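Local atomic coordinates of thiol-activated cytolysin (Desulfobulbus propionicus, PDB entry 6NAL), a protein that probably forms large pores in cholesterol-containing membranes, as a member of the cholesterol-dependent cytolysin family from a Gram-negative bacterium. Residues 280-292 / 301-315. Residues are numbered along the deposited sequence; the frame is centred on the assembly and turned at random.
Sequences LKEKLSQIDVSIV and YNGLSLNSMDDVQKI
I291 and Y301 face each other in an antiparallel hydrogen-bonded pair. Y301 N reaches I291 O at 2.8 Å, in the carbonyl plane. I291 N returns a bond to Y301 O at 2.9 Å. I291 O also lies at the edge of the Y301 ring, and CD1 of that ring rests on I291 CB. On the same face, I291 CD1 packs 3.7 Å from I315 CG1. The I291 side chain is extended, with CD1 anti to CA (chi2 178°), which carries its tip to the 309-320 helix. V289 spreads its two methyls between partners: CG1 meets I315 CD1, and CG2 lies 3.7 Å from L306 CD1. L306 CD1 continues onto I287 CB and the I287 carbonyl oxygen.

The strands form a beta hairpin, 287-294 with 299-305, at the margin of the large antiparallel sheet. G303 and L304 both face V289, a G1 beta bulge. G303 takes the positive phi (77°), and V289 N still bonds L304 O at 3.3 Å. On its other edge, strand 287-294 pairs with strand 232-250, through D288, S290 and V292. The helix that follows the hairpin folds back over the face carrying V289 and I291.

Beyond the strands, N307 reaches across to helix 279-284. Its ND2 donates an almost straight bond (173°) to K281 O, 3.3 Å long. The donor sits above the carbonyl plane, and S285 N shares the same oxygen. K281 NZ turns elsewhere, to the carbonyls of D273, A274 and S277. S305 OG accepts from N307 N in an ST turn. D311 OD2 takes S305 N at 3.0 Å, which ties S305 to the first turn of helix 309-320. S308 is the N-cap of helix 309-320; its OG accepts from D311 N and, weakly, from D310 N.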
loop_
_atom_site.group_PDB
_atom_site.type_symbol
_atom_site.label_atom_id
_atom_site.label_comp_id
_atom_site.label_asym_id
_atom_site.label_seq_id
_atom_site.Cartn_x
_atom_site.Cartn_y
_atom_site.Cartn_z
ATOM N N LEU A 280 -14.622 5.952 -18.739
ATOM C CA LEU A 280 -13.384 6.623 -19.095
ATOM C C LEU A 280 -13.674 8.002 -19.677
ATOM O O LEU A 280 -13.023 8.983 -19.313
ATOM C CB LEU A 280 -12.583 5.765 -20.075
ATOM C CG LEU A 280 -11.130 6.183 -20.308
ATOM C CD1 LEU A 280 -10.356 6.457 -19.030
ATOM C CD2 LEU A 280 -10.380 5.126 -21.125
ATOM N N LYS A 281 -14.694 8.112 -20.528
ATOM C CA LYS A 281 -14.947 9.386 -21.185
ATOM C C LYS A 281 -15.401 10.454 -20.194
ATOM O O LYS A 281 -14.936 11.595 -20.262
ATOM C CB LYS A 281 -15.963 9.203 -22.306
ATOM C CG LYS A 281 -15.345 8.768 -23.650
ATOM C CD LYS A 281 -15.196 7.219 -23.723
ATOM C CE LYS A 281 -14.734 6.716 -25.109
ATOM N NZ LYS A 281 -13.892 5.474 -25.048
ATOM N N GLU A 282 -16.279 10.124 -19.244
ATOM C CA GLU A 282 -16.664 11.160 -18.284
ATOM C C GLU A 282 -15.486 11.563 -17.400
ATOM O O GLU A 282 -15.446 12.696 -16.907
ATOM C CB GLU A 282 -17.840 10.713 -17.430
ATOM C CG GLU A 282 -18.297 11.756 -16.424
ATOM C CD GLU A 282 -17.734 11.457 -15.038
ATOM O OE1 GLU A 282 -17.063 10.405 -14.909
ATOM O OE2 GLU A 282 -17.949 12.247 -14.082
ATOM N N LYS A 283 -14.501 10.677 -17.214
ATOM C CA LYS A 283 -13.229 11.110 -16.642
ATOM C C LYS A 283 -12.542 12.093 -17.578
ATOM O O LYS A 283 -12.304 13.247 -17.215
ATOM C CB LYS A 283 -12.315 9.913 -16.386
ATOM C CG LYS A 283 -12.699 9.029 -15.224
ATOM C CD LYS A 283 -11.642 7.946 -14.944
ATOM C CE LYS A 283 -12.081 7.051 -13.770
ATOM N NZ LYS A 283 -13.228 6.140 -14.100
ATOM N N LEU A 284 -12.247 11.644 -18.808
ATOM C CA LEU A 284 -11.600 12.482 -19.820
ATOM C C LEU A 284 -12.247 13.850 -19.959
ATOM O O LEU A 284 -11.553 14.861 -20.125
ATOM C CB LEU A 284 -11.655 11.804 -21.177
ATOM C CG LEU A 284 -11.022 10.434 -21.162
ATOM C CD1 LEU A 284 -11.439 9.630 -22.385
ATOM C CD2 LEU A 284 -9.539 10.588 -21.105
ATOM N N SER A 285 -13.577 13.900 -19.919
ATOM C CA SER A 285 -14.278 15.168 -20.070
ATOM C C SER A 285 -13.903 16.144 -18.977
ATOM O O SER A 285 -14.130 17.344 -19.121
ATOM C CB SER A 285 -15.784 14.924 -20.040
ATOM O OG SER A 285 -16.159 14.319 -18.808
ATOM N N GLN A 286 -13.358 15.651 -17.878
ATOM C CA GLN A 286 -12.992 16.479 -16.747
ATOM C C GLN A 286 -11.554 16.940 -16.812
ATOM O O GLN A 286 -11.071 17.532 -15.851
ATOM C CB GLN A 286 -13.210 15.700 -15.446
ATOM C CG GLN A 286 -14.670 15.616 -15.007
ATOM C CD GLN A 286 -14.883 14.583 -13.931
ATOM O OE1 GLN A 286 -15.353 13.498 -14.229
ATOM N NE2 GLN A 286 -14.549 14.911 -12.675
ATOM N N ILE A 287 -10.846 16.643 -17.896
ATOM C CA ILE A 287 -9.426 16.968 -18.029
ATOM C C ILE A 287 -9.256 18.071 -19.067
ATOM O O ILE A 287 -9.575 17.888 -20.248
ATOM C CB ILE A 287 -8.610 15.714 -18.385
ATOM C CG1 ILE A 287 -8.872 14.641 -17.315
ATOM C CG2 ILE A 287 -7.137 16.027 -18.456
ATOM C CD1 ILE A 287 -8.167 13.312 -17.550
ATOM N N ASP A 288 -8.733 19.207 -18.616
ATOM C CA ASP A 288 -8.397 20.340 -19.474
ATOM C C ASP A 288 -6.950 20.245 -19.966
ATOM O O ASP A 288 -6.024 20.122 -19.156
ATOM C CB ASP A 288 -8.563 21.665 -18.723
ATOM C CG ASP A 288 -10.018 22.012 -18.408
ATOM O OD1 ASP A 288 -10.948 21.476 -19.064
ATOM O OD2 ASP A 288 -10.227 22.843 -17.488
ATOM N N VAL A 289 -6.751 20.363 -21.278
ATOM C CA VAL A 289 -5.433 20.228 -21.893
ATOM C C VAL A 289 -4.920 21.599 -22.323
ATOM O O VAL A 289 -5.666 22.413 -22.874
ATOM C CB VAL A 289 -5.471 19.269 -23.099
ATOM C CG1 VAL A 289 -4.055 18.998 -23.586
ATOM C CG2 VAL A 289 -6.208 17.994 -22.753
ATOM N N SER A 290 -3.647 21.851 -22.060
ATOM C CA SER A 290 -2.959 23.047 -22.511
ATOM C C SER A 290 -1.655 22.594 -23.115
ATOM O O SER A 290 -1.069 21.635 -22.640
ATOM C CB SER A 290 -2.689 24.001 -21.394
ATOM O OG SER A 290 -3.920 24.532 -20.972
ATOM N N ILE A 291 -1.201 23.296 -24.139
ATOM C CA ILE A 291 -0.008 22.907 -24.877
ATOM C C ILE A 291 0.794 24.124 -25.275
ATOM O O ILE A 291 0.258 25.120 -25.769
ATOM C CB ILE A 291 -0.352 22.113 -26.141
ATOM C CG1 ILE A 291 -1.140 20.880 -25.750
ATOM C CG2 ILE A 291 0.889 21.786 -26.857
ATOM C CD1 ILE A 291 -1.544 20.088 -26.957
ATOM N N VAL A 292 2.091 24.018 -25.114
ATOM C CA VAL A 292 2.990 25.040 -25.578
ATOM C C VAL A 292 4.080 24.368 -26.396
ATOM O O VAL A 292 4.640 23.337 -26.003
ATOM C CB VAL A 292 3.572 25.871 -24.416
ATOM C CG1 VAL A 292 4.207 24.995 -23.457
ATOM C CG2 VAL A 292 4.586 26.860 -24.910
ATOM N N TYR A 301 -1.743 26.364 -27.278
ATOM C CA TYR A 301 -3.156 26.011 -27.363
ATOM C C TYR A 301 -3.731 25.815 -25.954
ATOM O O TYR A 301 -3.050 25.309 -25.062
ATOM C CB TYR A 301 -3.366 24.713 -28.159
ATOM C CG TYR A 301 -2.589 24.577 -29.455
ATOM C CD1 TYR A 301 -1.248 24.329 -29.424
ATOM C CD2 TYR A 301 -3.214 24.674 -30.702
ATOM C CE1 TYR A 301 -0.553 24.147 -30.548
ATOM C CE2 TYR A 301 -2.510 24.534 -31.863
ATOM C CZ TYR A 301 -1.170 24.261 -31.764
ATOM O OH TYR A 301 -0.336 24.119 -32.824
ATOM N N ASN A 302 -5.004 26.150 -25.781
ATOM C CA ASN A 302 -5.698 26.060 -24.505
ATOM C C ASN A 302 -7.086 25.520 -24.786
ATOM O O ASN A 302 -7.591 25.631 -25.901
ATOM C CB ASN A 302 -5.814 27.426 -23.816
ATOM C CG ASN A 302 -4.476 27.983 -23.373
ATOM O OD1 ASN A 302 -3.759 27.344 -22.600
ATOM N ND2 ASN A 302 -4.130 29.193 -23.847
ATOM N N GLY A 303 -7.704 24.911 -23.787
ATOM C CA GLY A 303 -9.107 24.570 -23.926
ATOM C C GLY A 303 -9.419 23.362 -24.768
ATOM O O GLY A 303 -10.567 23.191 -25.189
ATOM N N LEU A 304 -8.444 22.507 -25.017
ATOM C CA LEU A 304 -8.719 21.298 -25.759
ATOM C C LEU A 304 -9.252 20.201 -24.834
ATOM O O LEU A 304 -9.054 20.221 -23.605
ATOM C CB LEU A 304 -7.450 20.847 -26.468
ATOM C CG LEU A 304 -6.962 21.729 -27.630
ATOM C CD1 LEU A 304 -6.900 23.182 -27.260
ATOM C CD2 LEU A 304 -5.606 21.217 -28.017
ATOM N N SER A 305 -9.948 19.241 -25.453
ATOM C CA SER A 305 -10.551 18.124 -24.731
ATOM C C SER A 305 -10.253 16.767 -25.362
ATOM O O SER A 305 -10.177 16.610 -26.581
ATOM C CB SER A 305 -12.054 18.239 -24.649
ATOM O OG SER A 305 -12.607 16.973 -24.375
ATOM N N LEU A 306 -10.113 15.777 -24.516
ATOM C CA LEU A 306 -9.781 14.452 -24.986
ATOM C C LEU A 306 -10.993 13.615 -25.363
ATOM O O LEU A 306 -10.813 12.481 -25.810
ATOM C CB LEU A 306 -8.996 13.730 -23.912
ATOM C CG LEU A 306 -7.904 14.623 -23.340
ATOM C CD1 LEU A 306 -8.278 15.077 -21.934
ATOM C CD2 LEU A 306 -6.618 13.838 -23.362
ATOM N N ASN A 307 -12.214 14.100 -25.166
ATOM C CA ASN A 307 -13.341 13.374 -25.746
ATOM C C ASN A 307 -13.260 13.411 -27.265
ATOM O O ASN A 307 -13.325 12.368 -27.928
ATOM C CB ASN A 307 -14.659 13.961 -25.265
ATOM C CG ASN A 307 -14.963 13.582 -23.831
ATOM O OD1 ASN A 307 -15.535 14.375 -23.076
ATOM N ND2 ASN A 307 -14.566 12.366 -23.439
ATOM N N SER A 308 -13.071 14.606 -27.820
ATOM C CA SER A 308 -13.065 14.832 -29.262
ATOM C C SER A 308 -11.939 14.079 -29.953
ATOM O O SER A 308 -10.758 14.333 -29.701
ATOM C CB SER A 308 -12.933 16.333 -29.514
ATOM O OG SER A 308 -12.270 16.603 -30.737
HETATM N N MSE A 309 -12.308 13.182 -30.853
HETATM C CA MSE A 309 -11.336 12.575 -31.744
HETATM C C MSE A 309 -10.517 13.584 -32.577
HETATM O O MSE A 309 -9.426 13.276 -33.039
HETATM C CB MSE A 309 -12.028 11.621 -32.732
HETATM C CG MSE A 309 -12.867 10.530 -32.127
HETATM SE SE MSE A 309 -13.684 9.397 -33.504
HETATM C CE MSE A 309 -12.775 10.065 -35.132
ATOM N N ASP A 310 -11.049 14.770 -32.836
ATOM C CA ASP A 310 -10.327 15.706 -33.697
ATOM C C ASP A 310 -9.402 16.623 -32.929
ATOM O O ASP A 310 -8.513 17.214 -33.544
ATOM C CB ASP A 310 -11.329 16.506 -34.550
ATOM C CG ASP A 310 -11.839 15.667 -35.753
ATOM O OD1 ASP A 310 -12.985 15.932 -36.205
ATOM O OD2 ASP A 310 -11.092 14.730 -36.211
ATOM N N ASP A 311 -9.623 16.790 -31.615
ATOM C CA ASP A 311 -8.610 17.384 -30.749
ATOM C C ASP A 311 -7.438 16.414 -30.538
ATOM O O ASP A 311 -6.266 16.818 -30.589
ATOM C CB ASP A 311 -9.248 17.790 -29.412
ATOM C CG ASP A 311 -9.939 19.161 -29.464
ATOM O OD1 ASP A 311 -10.056 19.758 -30.565
ATOM O OD2 ASP A 311 -10.374 19.635 -28.383
ATOM N N VAL A 312 -7.735 15.125 -30.342
ATOM C CA VAL A 312 -6.685 14.117 -30.178
ATOM C C VAL A 312 -5.782 14.077 -31.411
ATOM O O VAL A 312 -4.546 14.082 -31.313
ATOM C CB VAL A 312 -7.322 12.736 -29.895
ATOM C CG1 VAL A 312 -6.247 11.688 -29.637
ATOM C CG2 VAL A 312 -8.296 12.811 -28.714
ATOM N N GLN A 313 -6.374 14.017 -32.593
ATOM C CA GLN A 313 -5.532 14.015 -33.780
ATOM C C GLN A 313 -4.830 15.372 -33.997
ATOM O O GLN A 313 -3.708 15.428 -34.525
ATOM C CB GLN A 313 -6.389 13.583 -34.975
ATOM C CG GLN A 313 -5.663 13.699 -36.322
ATOM C CD GLN A 313 -6.598 13.558 -37.529
ATOM O OE1 GLN A 313 -6.555 14.416 -38.412
ATOM N NE2 GLN A 313 -7.480 12.522 -37.541
ATOM N N LYS A 314 -5.431 16.489 -33.589
ATOM C CA LYS A 314 -4.647 17.715 -33.662
ATOM C C LYS A 314 -3.444 17.655 -32.723
ATOM O O LYS A 314 -2.390 18.213 -33.029
ATOM C CB LYS A 314 -5.488 18.957 -33.342
ATOM C CG LYS A 314 -4.628 20.257 -33.467
ATOM C CD LYS A 314 -5.402 21.523 -33.839
ATOM C CE LYS A 314 -6.244 22.043 -32.680
ATOM N NZ LYS A 314 -7.589 22.554 -33.153
ATOM N N ILE A 315 -3.561 16.991 -31.577
ATOM C CA ILE A 315 -2.418 16.953 -30.656
ATOM C C ILE A 315 -1.307 16.090 -31.223
ATOM O O ILE A 315 -0.126 16.469 -31.213
ATOM C CB ILE A 315 -2.850 16.476 -29.258
ATOM C CG1 ILE A 315 -3.688 17.575 -28.605
ATOM C CG2 ILE A 315 -1.628 16.165 -28.459
ATOM C CD1 ILE A 315 -4.220 17.263 -27.299
#